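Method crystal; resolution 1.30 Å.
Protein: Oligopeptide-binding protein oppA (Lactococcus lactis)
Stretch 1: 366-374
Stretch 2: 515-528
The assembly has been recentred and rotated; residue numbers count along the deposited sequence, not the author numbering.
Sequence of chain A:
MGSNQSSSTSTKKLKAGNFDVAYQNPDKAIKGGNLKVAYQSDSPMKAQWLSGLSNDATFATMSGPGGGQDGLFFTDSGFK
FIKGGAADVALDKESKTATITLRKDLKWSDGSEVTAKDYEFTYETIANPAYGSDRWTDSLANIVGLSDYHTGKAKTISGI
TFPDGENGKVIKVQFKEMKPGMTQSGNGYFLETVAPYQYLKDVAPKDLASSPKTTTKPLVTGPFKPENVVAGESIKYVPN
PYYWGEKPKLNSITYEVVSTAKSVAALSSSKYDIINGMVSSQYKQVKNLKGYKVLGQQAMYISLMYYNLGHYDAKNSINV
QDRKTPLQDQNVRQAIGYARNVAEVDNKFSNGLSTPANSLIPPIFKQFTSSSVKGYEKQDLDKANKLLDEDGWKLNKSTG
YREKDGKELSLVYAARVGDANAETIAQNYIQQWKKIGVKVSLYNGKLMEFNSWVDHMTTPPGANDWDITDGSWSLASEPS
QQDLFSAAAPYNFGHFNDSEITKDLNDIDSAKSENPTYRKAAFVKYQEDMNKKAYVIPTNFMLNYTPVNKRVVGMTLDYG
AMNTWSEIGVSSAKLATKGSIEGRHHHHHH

Stretch 1 366-374: KQFTSSSVK
Stretch 2 (515-528) NPTYRKAAFVKYQE

An irregular segment, 366-374, lies along one side of a helix, 516-528, and is held by a phenylalanine stack, a small valine patch, side-chain bonds to backbone carbonyls and bridging waters. The two run in the same general direction: CA of Phe 368 is 5.5 Å from CA of Lys 520, CA of Ser 370 is 7.1 Å from CA of Val 524, and CA of Val 373 is 6.4 Å from CA of Glu 528. Asn 515 caps the helix; its OD1 accepts from Thr 517 N at 3.0 Å.

Phe 368 (phi/psi -115/6, chi1 m, chi2 123°) is the most heavily covered residue. Its ring forms an offset stack with that of Phe 523 (chi1 -95°, chi2 -67°). The centroids are 4.7 Å apart and the planes meet at 29°. Phe 368 CG approaches Phe 523 CD2 to 3.5 Å, and Phe 368 CB sits over the Phe 523 face, 4.1 Å from the centroid. Lys 520 CA lies at the Phe 368 ring edge, 3.9 Å from CD2.

Gln 527 (m, t, chi3 77°) folds back along its helix. Its NE2 donates to Phe 368 O at 3.0 Å and to Phe 523 O at 3.1 Å, tying both phenylalanine backbones together.

Lys 520 is extended (t, t, t, then p). Its NZ makes a weak hydrogen bond to Gln 367 O at 3.3 Å. It also donates to water 1 at 2.8 Å, which in turn donates to Lys 366 O and Thr 369 O, each at 2.7 Å.

Val 373 (-81/125, chi1 t) points toward the helix. Its CG2 is 4.3 Å from Val 524 CG1, and its CG1 is 4.2 Å from Gln 527 CB. Ser 370 OG and Ser 372 OG are hydrogen-bonded at 2.6 Å.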

ATOM      1  N   LYS A 366      -3.112  10.399 -14.376  1.00 13.58           N
ATOM      2  CA  LYS A 366      -2.741  10.795 -15.726  1.00 15.68           C
ATOM      3  C   LYS A 366      -2.244  12.228 -15.794  1.00 15.55           C
ATOM      4  O   LYS A 366      -1.401  12.513 -16.588  1.00 16.48           O
ATOM      5  CB  LYS A 366      -3.949  10.627 -16.654  1.00 16.52           C
ATOM      6  CG  LYS A 366      -3.717  11.156 -18.079  1.00 20.32           C
ATOM      7  CD  LYS A 366      -5.026  11.142 -18.893  1.00 24.23           C
ATOM      8  CE  LYS A 366      -4.822  10.965 -20.413  1.00 26.08           C
ATOM      9  NZ  LYS A 366      -4.132  12.069 -21.058  1.00 28.68           N
ATOM     10  N   GLN A 367      -2.765  13.088 -14.934  1.00 15.56           N
ATOM     11  CA  GLN A 367      -2.399  14.491 -14.860  1.00 16.02           C
ATOM     12  C   GLN A 367      -0.912  14.691 -14.452  1.00 15.25           C
ATOM     13  O   GLN A 367      -0.364  15.719 -14.674  1.00 14.68           O
ATOM     14  CB  GLN A 367      -3.398  15.230 -13.896  1.00 17.25           C
ATOM     15  CG  GLN A 367      -5.013  15.036 -14.121  1.00 20.48           C
ATOM     16  CD  GLN A 367      -5.988  15.361 -12.883  1.00 23.80           C
ATOM     17  OE1 GLN A 367      -5.623  15.262 -11.762  1.00 26.77           O
ATOM     18  NE2 GLN A 367      -7.210  15.708 -13.178  1.00 24.95           N
ATOM     19  N   PHE A 368      -0.320  13.705 -13.783  1.00 14.64           N
ATOM     20  CA  PHE A 368       1.004  13.889 -13.188  1.00 15.19           C
ATOM     21  C   PHE A 368       2.133  13.009 -13.783  1.00 16.22           C
ATOM     22  O   PHE A 368       3.240  13.091 -13.346  1.00 15.66           O
ATOM     23  CB  PHE A 368       0.859  13.862 -11.642  1.00 15.18           C
ATOM     24  CG  PHE A 368      -0.012  14.974 -11.096  1.00 15.45           C
ATOM     25  CD1 PHE A 368      -1.115  14.724 -10.328  1.00 17.60           C
ATOM     26  CD2 PHE A 368       0.276  16.288 -11.379  1.00 15.35           C
ATOM     27  CE1 PHE A 368      -1.868  15.741  -9.867  1.00 17.63           C
ATOM     28  CE2 PHE A 368      -0.477  17.304 -10.932  1.00 16.87           C
ATOM     29  CZ  PHE A 368      -1.555  17.053 -10.153  1.00 17.40           C
ATOM     30  N   THR A 369       1.828  12.257 -14.851  1.00 17.82           N
ATOM     31  CA  THR A 369       2.810  11.443 -15.626  1.00 18.96           C
ATOM     32  C   THR A 369       3.336  12.202 -16.831  1.00 20.17           C
ATOM     33  O   THR A 369       2.730  13.133 -17.244  1.00 20.61           O
ATOM     34  CB  THR A 369       2.184  10.076 -16.123  1.00 18.86           C
ATOM     35  OG1 THR A 369       1.135  10.319 -17.064  1.00 19.57           O
ATOM     36  CG2 THR A 369       1.619   9.301 -14.975  1.00 18.67           C
ATOM     37  N   SER A 370       4.489  11.771 -17.368  1.00 21.03           N
ATOM     38  CA  SER A 370       5.098  12.417 -18.543  1.00 22.03           C
ATOM     39  C   SER A 370       5.892  11.387 -19.334  1.00 22.89           C
ATOM     40  O   SER A 370       6.729  10.740 -18.816  1.00 22.74           O
ATOM     41  CB  SER A 370       6.056  13.528 -18.080  1.00 22.06           C
ATOM     42  OG  SER A 370       6.663  14.146 -19.188  1.00 22.06           O
ATOM     43  N   SER A 371       5.635  11.312 -20.637  1.00 24.06           N
ATOM     44  CA  SER A 371       6.437  10.498 -21.531  1.00 24.62           C
ATOM     45  C   SER A 371       7.870  11.040 -21.657  1.00 24.08           C
ATOM     46  O   SER A 371       8.703  10.372 -22.172  1.00 24.96           O
ATOM     47  CB  SER A 371       5.718  10.334 -22.884  1.00 25.27           C
ATOM     48  OG  SER A 371       5.672  11.552 -23.586  1.00 26.65           O
ATOM     49  N   SER A 372       8.116  12.245 -21.236  1.00 22.84           N
ATOM     50  CA  SER A 372       9.413  12.725 -21.068  1.00 21.75           C
ATOM     51  C   SER A 372      10.235  11.799 -20.146  1.00 19.64           C
ATOM     52  O   SER A 372      11.366  11.677 -20.397  1.00 20.44           O
ATOM     53  CB  SER A 372       9.400  14.214 -20.585  1.00 22.13           C
ATOM     54  OG  SER A 372       9.269  14.442 -19.143  1.00 22.81           O
ATOM     55  N   VAL A 373       9.680  11.217 -19.088  1.00 16.69           N
ATOM     56  CA  VAL A 373      10.537  10.661 -18.047  1.00 14.57           C
ATOM     57  C   VAL A 373      11.034   9.278 -18.452  1.00 13.96           C
ATOM     58  O   VAL A 373      10.275   8.409 -18.794  1.00 13.07           O
ATOM     59  CB  VAL A 373       9.821  10.621 -16.657  1.00 13.98           C
ATOM     60  CG1 VAL A 373      10.654   9.912 -15.622  1.00 14.47           C
ATOM     61  CG2 VAL A 373       9.546  12.075 -16.167  1.00 13.59           C
ATOM     62  N   LYS A 374      12.349   9.152 -18.425  1.00 13.30           N
ATOM     63  CA  LYS A 374      13.045   7.924 -18.763  1.00 13.96           C
ATOM     64  C   LYS A 374      13.592   7.304 -17.477  1.00 12.92           C
ATOM     65  O   LYS A 374      14.198   7.935 -16.662  1.00 13.86           O
ATOM     66  CB  LYS A 374      14.207   8.202 -19.688  1.00 15.36           C
ATOM     67  CG  LYS A 374      13.858   8.975 -20.931  1.00 17.59           C
ATOM     68  CD  LYS A 374      12.741   8.327 -21.748  1.00 21.21           C
ATOM     69  CE  LYS A 374      12.391   9.148 -23.022  1.00 23.72           C
ATOM     70  NZ  LYS A 374      11.098   8.721 -23.518  1.00 25.75           N
ATOM     71  N   ASN A 515      -1.237  25.733  -7.549  1.00  6.57           N
ATOM     72  CA  ASN A 515      -1.270  25.944  -9.023  1.00  6.50           C
ATOM     73  C   ASN A 515      -0.873  24.569  -9.663  1.00  6.75           C
ATOM     74  O   ASN A 515       0.258  24.162  -9.526  1.00  6.13           O
ATOM     75  CB  ASN A 515      -0.308  27.054  -9.428  1.00  6.21           C
ATOM     76  CG  ASN A 515      -0.250  27.250 -10.936  1.00  7.11           C
ATOM     77  OD1 ASN A 515      -0.699  26.448 -11.683  1.00  7.15           O
ATOM     78  ND2 ASN A 515       0.335  28.374 -11.350  1.00  7.21           N
ATOM     79  N   PRO A 516      -1.827  23.917 -10.327  1.00  7.11           N
ATOM     80  CA  PRO A 516      -1.521  22.604 -10.902  1.00  7.80           C
ATOM     81  C   PRO A 516      -0.335  22.578 -11.904  1.00  7.55           C
ATOM     82  O   PRO A 516       0.281  21.576 -12.035  1.00  7.06           O
ATOM     83  CB  PRO A 516      -2.825  22.140 -11.553  1.00  9.64           C
ATOM     84  CG  PRO A 516      -3.740  23.204 -11.458  1.00  9.59           C
ATOM     85  CD  PRO A 516      -3.226  24.307 -10.593  1.00  7.34           C
ATOM     86  N   THR A 517      -0.086  23.686 -12.586  1.00  6.65           N
ATOM     87  CA  THR A 517       1.096  23.803 -13.448  1.00  6.79           C
ATOM     88  C   THR A 517       2.382  23.563 -12.618  1.00  6.37           C
ATOM     89  O   THR A 517       3.246  22.856 -13.024  1.00  6.59           O
ATOM     90  CB  THR A 517       1.187  25.204 -14.058  1.00  6.86           C
ATOM     91  OG1 THR A 517      -0.085  25.512 -14.658  1.00  8.31           O
ATOM     92  CG2 THR A 517       2.325  25.240 -15.102  1.00  8.02           C
ATOM     93  N   TYR A 518       2.447  24.222 -11.469  1.00  5.84           N
ATOM     94  CA  TYR A 518       3.589  24.103 -10.548  1.00  6.29           C
ATOM     95  C   TYR A 518       3.669  22.660  -9.976  1.00  6.09           C
ATOM     96  O   TYR A 518       4.679  22.107  -9.966  1.00  6.17           O
ATOM     97  CB  TYR A 518       3.428  25.193  -9.455  1.00  6.09           C
ATOM     98  CG  TYR A 518       4.627  25.211  -8.503  1.00  6.50           C
ATOM     99  CD1 TYR A 518       5.608  26.191  -8.619  1.00  7.96           C
ATOM    100  CD2 TYR A 518       4.795  24.219  -7.505  1.00  6.60           C
ATOM    101  CE1 TYR A 518       6.695  26.198  -7.760  1.00  7.33           C
ATOM    102  CE2 TYR A 518       5.902  24.249  -6.664  1.00  6.30           C
ATOM    103  CZ  TYR A 518       6.838  25.215  -6.802  1.00  7.11           C
ATOM    104  OH  TYR A 518       7.967  25.323  -6.012  1.00  8.37           O
ATOM    105  N   ARG A 519       2.527  22.098  -9.600  1.00  5.69           N
ATOM    106  CA  ARG A 519       2.510  20.737  -9.068  1.00  5.74           C
ATOM    107  C   ARG A 519       2.902  19.708 -10.118  1.00  6.02           C
ATOM    108  O   ARG A 519       3.636  18.835  -9.793  1.00  6.48           O
ATOM    109  CB  ARG A 519       1.138  20.452  -8.452  1.00  6.04           C
ATOM    110  CG  ARG A 519       1.263  19.271  -7.495  1.00  5.62           C
ATOM    111  CD  ARG A 519      -0.110  18.995  -6.809  1.00  5.47           C
ATOM    112  NE  ARG A 519       0.108  18.025  -5.683  1.00  5.82           N
ATOM    113  CZ  ARG A 519      -0.670  16.992  -5.405  1.00  5.46           C
ATOM    114  NH1 ARG A 519      -1.757  16.749  -6.080  1.00  7.29           N
ATOM    115  NH2 ARG A 519      -0.325  16.228  -4.391  1.00  6.15           N
ATOM    116  N   LYS A 520       2.492  19.893 -11.361  1.00  6.08           N
ATOM    117  CA  LYS A 520       2.950  18.986 -12.419  1.00  7.10           C
ATOM    118  C   LYS A 520       4.476  19.002 -12.580  1.00  6.78           C
ATOM    119  O   LYS A 520       5.068  17.982 -12.642  1.00  6.67           O
ATOM    120  CB  LYS A 520       2.283  19.370 -13.756  1.00  8.22           C
ATOM    121  CG  LYS A 520       2.560  18.366 -14.905  1.00 11.80           C
ATOM    122  CD  LYS A 520       1.917  18.928 -16.226  1.00 16.93           C
ATOM    123  CE  LYS A 520       2.026  17.941 -17.443  1.00 20.62           C
ATOM    124  NZ  LYS A 520       0.887  17.046 -17.414  1.00 23.50           N
ATOM    125  N   ALA A 521       5.075  20.181 -12.621  1.00  6.47           N
ATOM    126  CA  ALA A 521       6.546  20.295 -12.703  1.00  6.69           C
ATOM    127  C   ALA A 521       7.251  19.712 -11.470  1.00  6.76           C
ATOM    128  O   ALA A 521       8.289  19.126 -11.617  1.00  7.50           O
ATOM    129  CB  ALA A 521       6.966  21.775 -12.964  1.00  7.40           C
ATOM    130  N   ALA A 522       6.655  19.884 -10.302  1.00  6.33           N
ATOM    131  CA  ALA A 522       7.202  19.266  -9.108  1.00  6.16           C
ATOM    132  C   ALA A 522       7.140  17.740  -9.182  1.00  5.97           C
ATOM    133  O   ALA A 522       8.071  17.106  -8.857  1.00  6.66           O
ATOM    134  CB  ALA A 522       6.431  19.804  -7.915  1.00  6.70           C
ATOM    135  N   PHE A 523       6.046  17.197  -9.680  1.00  6.67           N
ATOM    136  CA  PHE A 523       5.932  15.741  -9.883  1.00  6.76           C
ATOM    137  C   PHE A 523       6.959  15.235 -10.907  1.00  7.08           C
ATOM    138  O   PHE A 523       7.505  14.214 -10.716  1.00  7.54           O
ATOM    139  CB  PHE A 523       4.496  15.329 -10.307  1.00  6.64           C
ATOM    140  CG  PHE A 523       3.618  14.881  -9.141  1.00  7.34           C
ATOM    141  CD1 PHE A 523       3.875  13.725  -8.424  1.00  7.56           C
ATOM    142  CD2 PHE A 523       2.524  15.637  -8.770  1.00  6.77           C
ATOM    143  CE1 PHE A 523       3.077  13.321  -7.373  1.00  8.62           C
ATOM    144  CE2 PHE A 523       1.682  15.224  -7.721  1.00  7.41           C
ATOM    145  CZ  PHE A 523       1.982  14.074  -7.019  1.00  7.10           C
ATOM    146  N   VAL A 524       7.181  15.981 -11.978  1.00  6.75           N
ATOM    147  CA  VAL A 524       8.177  15.554 -12.989  1.00  7.39           C
ATOM    148  C   VAL A 524       9.591  15.538 -12.350  1.00  7.40           C
ATOM    149  O   VAL A 524      10.329  14.636 -12.546  1.00  7.27           O
ATOM    150  CB  VAL A 524       8.138  16.481 -14.241  1.00  8.43           C
ATOM    151  CG1 VAL A 524       9.390  16.257 -15.117  1.00  9.24           C
ATOM    152  CG2 VAL A 524       6.882  16.211 -15.054  1.00 10.53           C
ATOM    153  N   LYS A 525       9.921  16.596 -11.646  1.00  7.35           N
ATOM    154  CA  LYS A 525      11.255  16.708 -10.989  1.00  6.98           C
ATOM    155  C   LYS A 525      11.496  15.559 -10.013  1.00  7.21           C
ATOM    156  O   LYS A 525      12.521  14.963 -10.043  1.00  7.67           O
ATOM    157  CB  LYS A 525      11.448  18.087 -10.346  1.00  7.45           C
ATOM    158  CG  LYS A 525      12.858  18.226  -9.718  1.00  7.60           C
ATOM    159  CD  LYS A 525      13.048  19.605  -9.083  1.00  9.71           C
ATOM    160  CE  LYS A 525      14.496  19.897  -8.694  1.00 11.15           C
ATOM    161  NZ  LYS A 525      14.990  18.948  -7.629  1.00 11.52           N
ATOM    162  N   TYR A 526      10.498  15.271  -9.194  1.00  6.40           N
ATOM    163  CA  TYR A 526      10.527  14.127  -8.287  1.00  6.16           C
ATOM    164  C   TYR A 526      10.778  12.793  -9.015  1.00  6.10           C
ATOM    165  O   TYR A 526      11.580  12.016  -8.604  1.00  6.48           O
ATOM    166  CB  TYR A 526       9.175  14.066  -7.572  1.00  6.13           C
ATOM    167  CG  TYR A 526       8.958  12.794  -6.757  1.00  5.91           C
ATOM    168  CD1 TYR A 526       9.753  12.488  -5.645  1.00  5.90           C
ATOM    169  CD2 TYR A 526       7.952  11.896  -7.107  1.00  6.59           C
ATOM    170  CE1 TYR A 526       9.513  11.299  -4.910  1.00  6.60           C
ATOM    171  CE2 TYR A 526       7.730  10.740  -6.391  1.00  6.71           C
ATOM    172  CZ  TYR A 526       8.534  10.441  -5.316  1.00  6.13           C
ATOM    173  OH  TYR A 526       8.337   9.269  -4.571  1.00  7.36           O
ATOM    174  N   GLN A 527      10.039  12.567 -10.086  1.00  6.40           N
ATOM    175  CA  GLN A 527      10.217  11.335 -10.866  1.00  6.77           C
ATOM    176  C   GLN A 527      11.646  11.214 -11.469  1.00  7.08           C
ATOM    177  O   GLN A 527      12.258  10.207 -11.403  1.00  7.41           O
ATOM    178  CB  GLN A 527       9.161  11.242 -11.984  1.00  6.79           C
ATOM    179  CG  GLN A 527       7.686  10.996 -11.459  1.00  7.13           C
ATOM    180  CD  GLN A 527       6.638  11.207 -12.572  1.00  8.74           C
ATOM    181  OE1 GLN A 527       6.458  10.382 -13.414  1.00 10.07           O
ATOM    182  NE2 GLN A 527       5.965  12.278 -12.512  1.00 10.50           N
ATOM    183  N   GLU A 528      12.141  12.305 -12.030  1.00  6.89           N
ATOM    184  CA  GLU A 528      13.487  12.339 -12.585  1.00  7.35           C
ATOM    185  C   GLU A 528      14.517  12.159 -11.478  1.00  7.26           C
ATOM    186  O   GLU A 528      15.426  11.416 -11.637  1.00  7.43           O
ATOM    187  CB  GLU A 528      13.748  13.717 -13.233  1.00  7.76           C
ATOM    188  CG  GLU A 528      12.976  14.019 -14.569  1.00  9.64           C
ATOM    189  CD  GLU A 528      13.085  15.481 -14.977  1.00 11.70           C
ATOM    190  OE1 GLU A 528      13.393  16.347 -14.168  1.00 13.03           O
ATOM    191  OE2 GLU A 528      12.841  15.688 -16.138  1.00 15.53           O
TER
HETATM  192  O   HOH W   1       0.298  14.274 -17.669  1.00 33.55           O
HETATM  193  O   HOH W   2       2.707  15.155 -19.663  1.00 41.65           O
HETATM  194  O   HOH W   3       5.576   9.549 -16.002  1.00 16.23           O
HETATM  195  O   HOH W   4      12.206  14.011 -18.136  1.00 23.06           O